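Local coordinates for protein leucine aminopeptidase (Fimbriiglobus ruber, PDB 7D1B) that is a zinc-binding member of peptidase family M28 that probably cyclises N-terminal glutaminyl residues of peptides, and may have aminopeptidase activity, at residues Gln78-Ala90 against Ala160-Gly172. Numbering follows the deposited sequence.
Sequences QEVLTKHFEGLGA and AALMMELAHHMKG
His84 and Met164 join two near-parallel helices, 72-87 and 153-167, that pack side by side on one face of the mixed beta-sheet in this M28-family alpha/beta fold; the axes of the short segments lie 9.7 Å apart at 23°. With CG anti to the backbone N (chi1 -178°), the His84 ring swings across to the second helix, and its NE2 donates a nearly straight hydrogen bond to Met164 O (2.8 Å), which lies close to the ring plane. The Met164 chain bends at chi3 and brings CE over one face of that imidazole, 3.9 Å from its centroid, while Leu88 CD1 lies over the opposite face, offset toward the rim. The His84 ring also makes an offset edge-to-face pair with His168, the planes at 74°; Tyr57 of helix 51-63 hydrogen-bonds His168 NE2. Leu88 CD1 is also set over one face of the His168 ring, 3.9 Å from its centroid. Replacing His84 by an alanine is likely to leave Met164 O without this donor and to open a gap between Met164 CE and Leu88 CD1. Deeper, toward strands 108-117 and 178-184, the packing is close and apolar: Leu81 CD2 meets Met164 CG at 3.6 Å, and the Phe85 ring presents its edge to Ala167 CB. Beyond Leu88 the contact loosens toward solvent. Helix 72-87 ends in a Schellman motif with Gly89 at positive phi as its C-prime residue. Here a water bridges the segments, accepting from Lys171 N and donating to Leu88 O and, at 2.7 Å, to Ala167 O.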
loop_
_atom_site.group_PDB
_atom_site.type_symbol
_atom_site.label_atom_id
_atom_site.label_comp_id
_atom_site.label_asym_id
_atom_site.label_seq_id
_atom_site.Cartn_x
_atom_site.Cartn_y
_atom_site.Cartn_z
ATOM N N GLN A 78 -13.414 -5.342 4.153
ATOM C CA GLN A 78 -12.932 -6.644 3.695
ATOM C C GLN A 78 -13.920 -7.301 2.738
ATOM O O GLN A 78 -13.520 -7.886 1.720
ATOM C CB GLN A 78 -12.659 -7.554 4.888
ATOM C CG GLN A 78 -11.459 -7.102 5.695
ATOM C CD GLN A 78 -11.447 -7.695 7.088
ATOM O OE1 GLN A 78 -12.340 -8.458 7.453
ATOM N NE2 GLN A 78 -10.437 -7.367 7.869
ATOM N N GLU A 79 -15.220 -7.184 3.034
ATOM C CA GLU A 79 -16.232 -7.764 2.149
ATOM C C GLU A 79 -16.235 -7.066 0.792
ATOM O O GLU A 79 -16.278 -7.722 -0.262
ATOM C CB GLU A 79 -17.606 -7.667 2.798
ATOM C CG GLU A 79 -17.710 -8.511 4.067
ATOM C CD GLU A 79 -18.951 -8.248 4.918
ATOM O OE1 GLU A 79 -19.664 -7.248 4.682
ATOM O OE2 GLU A 79 -19.201 -9.052 5.844
ATOM N N VAL A 80 -16.211 -5.729 0.804
ATOM C CA VAL A 80 -16.208 -4.959 -0.440
ATOM C C VAL A 80 -15.014 -5.350 -1.300
ATOM O O VAL A 80 -15.141 -5.619 -2.504
ATOM C CB VAL A 80 -16.207 -3.451 -0.121
ATOM C CG1 VAL A 80 -15.909 -2.638 -1.371
ATOM C CG2 VAL A 80 -17.529 -3.025 0.516
ATOM N N LEU A 81 -13.825 -5.360 -0.694
ATOM C CA LEU A 81 -12.613 -5.652 -1.449
ATOM C C LEU A 81 -12.596 -7.086 -1.949
ATOM O O LEU A 81 -12.196 -7.341 -3.096
ATOM C CB LEU A 81 -11.379 -5.374 -0.592
ATOM C CG LEU A 81 -11.160 -3.884 -0.301
ATOM C CD1 LEU A 81 -10.137 -3.708 0.793
ATOM C CD2 LEU A 81 -10.719 -3.119 -1.541
ATOM N N THR A 82 -13.003 -8.040 -1.107
ATOM C CA THR A 82 -12.988 -9.437 -1.520
ATOM C C THR A 82 -13.892 -9.650 -2.718
ATOM O O THR A 82 -13.484 -10.270 -3.711
ATOM C CB THR A 82 -13.401 -10.341 -0.350
ATOM O OG1 THR A 82 -12.442 -10.206 0.708
ATOM C CG2 THR A 82 -13.495 -11.808 -0.781
ATOM N N LYS A 83 -15.120 -9.122 -2.652
ATOM C CA LYS A 83 -16.055 -9.284 -3.762
ATOM C C LYS A 83 -15.534 -8.613 -5.026
ATOM O O LYS A 83 -15.637 -9.170 -6.128
ATOM C CB LYS A 83 -17.413 -8.708 -3.372
ATOM C CG LYS A 83 -18.466 -8.794 -4.456
ATOM C CD LYS A 83 -19.773 -8.150 -4.019
ATOM C CE LYS A 83 -20.844 -8.281 -5.091
ATOM N NZ LYS A 83 -22.144 -7.716 -4.639
ATOM N N HIS A 84 -14.928 -7.434 -4.883
ATOM C CA HIS A 84 -14.422 -6.721 -6.049
ATOM C C HIS A 84 -13.307 -7.512 -6.731
ATOM O O HIS A 84 -13.319 -7.738 -7.961
ATOM C CB HIS A 84 -13.900 -5.369 -5.580
ATOM C CG HIS A 84 -13.386 -4.524 -6.691
ATOM N ND1 HIS A 84 -14.223 -3.836 -7.545
ATOM C CD2 HIS A 84 -12.122 -4.287 -7.116
ATOM C CE1 HIS A 84 -13.488 -3.194 -8.437
ATOM N NE2 HIS A 84 -12.212 -3.452 -8.201
ATOM N N PHE A 85 -12.319 -7.934 -5.942
ATOM C CA PHE A 85 -11.178 -8.640 -6.509
ATOM C C PHE A 85 -11.593 -9.980 -7.104
ATOM O O PHE A 85 -11.154 -10.343 -8.203
ATOM C CB PHE A 85 -10.085 -8.830 -5.456
ATOM C CG PHE A 85 -9.399 -7.553 -5.009
ATOM C CD1 PHE A 85 -9.014 -6.580 -5.930
ATOM C CD2 PHE A 85 -9.134 -7.338 -3.660
ATOM C CE1 PHE A 85 -8.352 -5.428 -5.507
ATOM C CE2 PHE A 85 -8.486 -6.187 -3.248
ATOM C CZ PHE A 85 -8.100 -5.244 -4.168
ATOM N N GLU A 86 -12.429 -10.741 -6.393
ATOM C CA GLU A 86 -12.870 -12.028 -6.923
ATOM C C GLU A 86 -13.669 -11.846 -8.202
ATOM O O GLU A 86 -13.536 -12.642 -9.145
ATOM C CB GLU A 86 -13.707 -12.771 -5.883
ATOM C CG GLU A 86 -12.876 -13.339 -4.735
ATOM C CD GLU A 86 -13.696 -14.087 -3.703
ATOM O OE1 GLU A 86 -14.930 -13.901 -3.631
ATOM O OE2 GLU A 86 -13.091 -14.879 -2.965
ATOM N N GLY A 87 -14.488 -10.794 -8.266
ATOM C CA GLY A 87 -15.289 -10.576 -9.449
ATOM C C GLY A 87 -14.467 -10.222 -10.661
ATOM O O GLY A 87 -14.975 -10.295 -11.781
ATOM N N LEU A 88 -13.209 -9.829 -10.460
ATOM C CA LEU A 88 -12.324 -9.477 -11.562
ATOM C C LEU A 88 -11.253 -10.528 -11.819
ATOM O O LEU A 88 -10.390 -10.329 -12.683
ATOM C CB LEU A 88 -11.746 -8.076 -11.338
ATOM C CG LEU A 88 -12.827 -6.993 -11.497
ATOM C CD1 LEU A 88 -12.387 -5.678 -10.889
ATOM C CD2 LEU A 88 -13.178 -6.807 -12.974
ATOM N N GLY A 89 -11.315 -11.666 -11.125
ATOM C CA GLY A 89 -10.490 -12.816 -11.435
ATOM C C GLY A 89 -9.418 -13.147 -10.422
ATOM O O GLY A 89 -8.711 -14.133 -10.627
ATOM N N ALA A 90 -9.256 -12.377 -9.345
ATOM C CA ALA A 90 -8.196 -12.684 -8.392
ATOM C C ALA A 90 -8.641 -13.784 -7.438
ATOM O O ALA A 90 -9.826 -13.915 -7.119
ATOM C CB ALA A 90 -7.860 -11.449 -7.563
ATOM N N ALA A 160 -5.491 0.900 -1.416
ATOM C CA ALA A 160 -6.550 -0.072 -1.655
ATOM C C ALA A 160 -7.376 0.305 -2.878
ATOM O O ALA A 160 -7.727 -0.556 -3.699
ATOM C CB ALA A 160 -7.428 -0.209 -0.413
ATOM N N ALA A 161 -7.706 1.594 -3.009
ATOM C CA ALA A 161 -8.493 2.059 -4.145
ATOM C C ALA A 161 -7.743 1.892 -5.460
ATOM O O ALA A 161 -8.341 1.520 -6.478
ATOM C CB ALA A 161 -8.906 3.506 -3.931
ATOM N N LEU A 162 -6.433 2.161 -5.462
ATOM C CA LEU A 162 -5.673 1.946 -6.682
ATOM C C LEU A 162 -5.650 0.470 -7.039
ATOM O O LEU A 162 -5.759 0.117 -8.211
ATOM C CB LEU A 162 -4.267 2.532 -6.568
ATOM C CG LEU A 162 -3.404 2.341 -7.835
ATOM C CD1 LEU A 162 -4.089 2.929 -9.088
ATOM C CD2 LEU A 162 -2.039 2.976 -7.651
ATOM N N MET A 163 -5.539 -0.417 -6.038
ATOM C CA MET A 163 -5.662 -1.849 -6.320
ATOM C C MET A 163 -7.024 -2.176 -6.923
ATOM O O MET A 163 -7.117 -2.993 -7.848
ATOM C CB MET A 163 -5.450 -2.676 -5.054
ATOM C CG MET A 163 -4.062 -2.658 -4.493
ATOM S SD MET A 163 -4.094 -3.480 -2.914
ATOM C CE MET A 163 -2.408 -3.185 -2.362
ATOM N N MET A 164 -8.094 -1.556 -6.404
ATOM C CA MET A 164 -9.418 -1.780 -6.993
ATOM C C MET A 164 -9.442 -1.368 -8.457
ATOM O O MET A 164 -10.012 -2.071 -9.292
ATOM C CB MET A 164 -10.483 -1.028 -6.201
ATOM C CG MET A 164 -10.726 -1.591 -4.810
ATOM S SD MET A 164 -11.990 -0.670 -3.889
ATOM C CE MET A 164 -13.462 -1.331 -4.662
ATOM N N GLU A 165 -8.836 -0.226 -8.787
ATOM C CA GLU A 165 -8.772 0.187 -10.188
ATOM C C GLU A 165 -7.937 -0.791 -11.010
ATOM O O GLU A 165 -8.356 -1.237 -12.085
ATOM C CB GLU A 165 -8.244 1.616 -10.323
ATOM C CG GLU A 165 -8.001 2.025 -11.784
ATOM C CD GLU A 165 -9.253 1.973 -12.653
ATOM O OE1 GLU A 165 -10.361 2.070 -12.091
ATOM O OE2 GLU A 165 -9.107 1.856 -13.904
ATOM N N LEU A 166 -6.741 -1.128 -10.523
ATOM C CA LEU A 166 -5.856 -2.023 -11.259
ATOM C C LEU A 166 -6.517 -3.360 -11.527
ATOM O O LEU A 166 -6.266 -3.982 -12.570
ATOM C CB LEU A 166 -4.552 -2.243 -10.481
ATOM C CG LEU A 166 -3.584 -1.064 -10.428
ATOM C CD1 LEU A 166 -2.437 -1.386 -9.485
ATOM C CD2 LEU A 166 -3.065 -0.725 -11.808
ATOM N N ALA A 167 -7.355 -3.829 -10.602
ATOM C CA ALA A 167 -8.004 -5.120 -10.779
ATOM C C ALA A 167 -8.827 -5.204 -12.058
ATOM O O ALA A 167 -9.015 -6.301 -12.573
ATOM C CB ALA A 167 -8.881 -5.419 -9.566
ATOM N N HIS A 168 -9.359 -4.081 -12.566
ATOM C CA HIS A 168 -10.089 -4.126 -13.833
ATOM C C HIS A 168 -9.204 -4.561 -14.993
ATOM O O HIS A 168 -9.723 -5.067 -15.998
ATOM C CB HIS A 168 -10.705 -2.771 -14.155
ATOM C CG HIS A 168 -11.843 -2.410 -13.260
ATOM N ND1 HIS A 168 -13.119 -2.893 -13.454
ATOM C CD2 HIS A 168 -11.901 -1.621 -12.158
ATOM C CE1 HIS A 168 -13.915 -2.409 -12.516
ATOM N NE2 HIS A 168 -13.202 -1.640 -11.716
ATOM N N HIS A 169 -7.889 -4.362 -14.872
ATOM C CA HIS A 169 -6.957 -4.534 -15.975
ATOM C C HIS A 169 -6.101 -5.775 -15.843
ATOM O O HIS A 169 -5.564 -6.226 -16.855
ATOM C CB HIS A 169 -6.036 -3.309 -16.053
ATOM C CG HIS A 169 -6.797 -2.027 -16.028
ATOM N ND1 HIS A 169 -7.284 -1.419 -17.169
ATOM C CD2 HIS A 169 -7.219 -1.276 -14.983
ATOM C CE1 HIS A 169 -7.959 -0.336 -16.818
ATOM N NE2 HIS A 169 -7.944 -0.235 -15.495
ATOM N N MET A 170 -5.961 -6.342 -14.635
ATOM C CA MET A 170 -4.899 -7.320 -14.384
ATOM C C MET A 170 -4.982 -8.542 -15.290
ATOM O O MET A 170 -3.941 -9.021 -15.748
ATOM C CB MET A 170 -4.877 -7.753 -12.920
ATOM C CG MET A 170 -4.382 -6.694 -11.960
ATOM S SD MET A 170 -2.722 -6.054 -12.311
ATOM C CE MET A 170 -1.752 -7.493 -11.883
ATOM N N LYS A 171 -6.187 -9.069 -15.557
ATOM C CA LYS A 171 -6.247 -10.271 -16.389
ATOM C C LYS A 171 -5.858 -10.000 -17.830
ATOM O O LYS A 171 -5.632 -10.964 -18.568
ATOM C CB LYS A 171 -7.599 -10.984 -16.299
ATOM C CG LYS A 171 -7.840 -11.709 -14.979
ATOM C CD LYS A 171 -6.712 -12.626 -14.553
ATOM C CE LYS A 171 -6.452 -13.753 -15.529
ATOM N NZ LYS A 171 -7.145 -15.004 -15.096
ATOM N N GLY A 172 -5.751 -8.731 -18.236
ATOM C CA GLY A 172 -5.235 -8.377 -19.543
ATOM C C GLY A 172 -3.770 -7.996 -19.561
ATOM O O GLY A 172 -3.297 -7.525 -20.601
HETATM O O HOH W 1 -8.736 -8.496 -14.127
#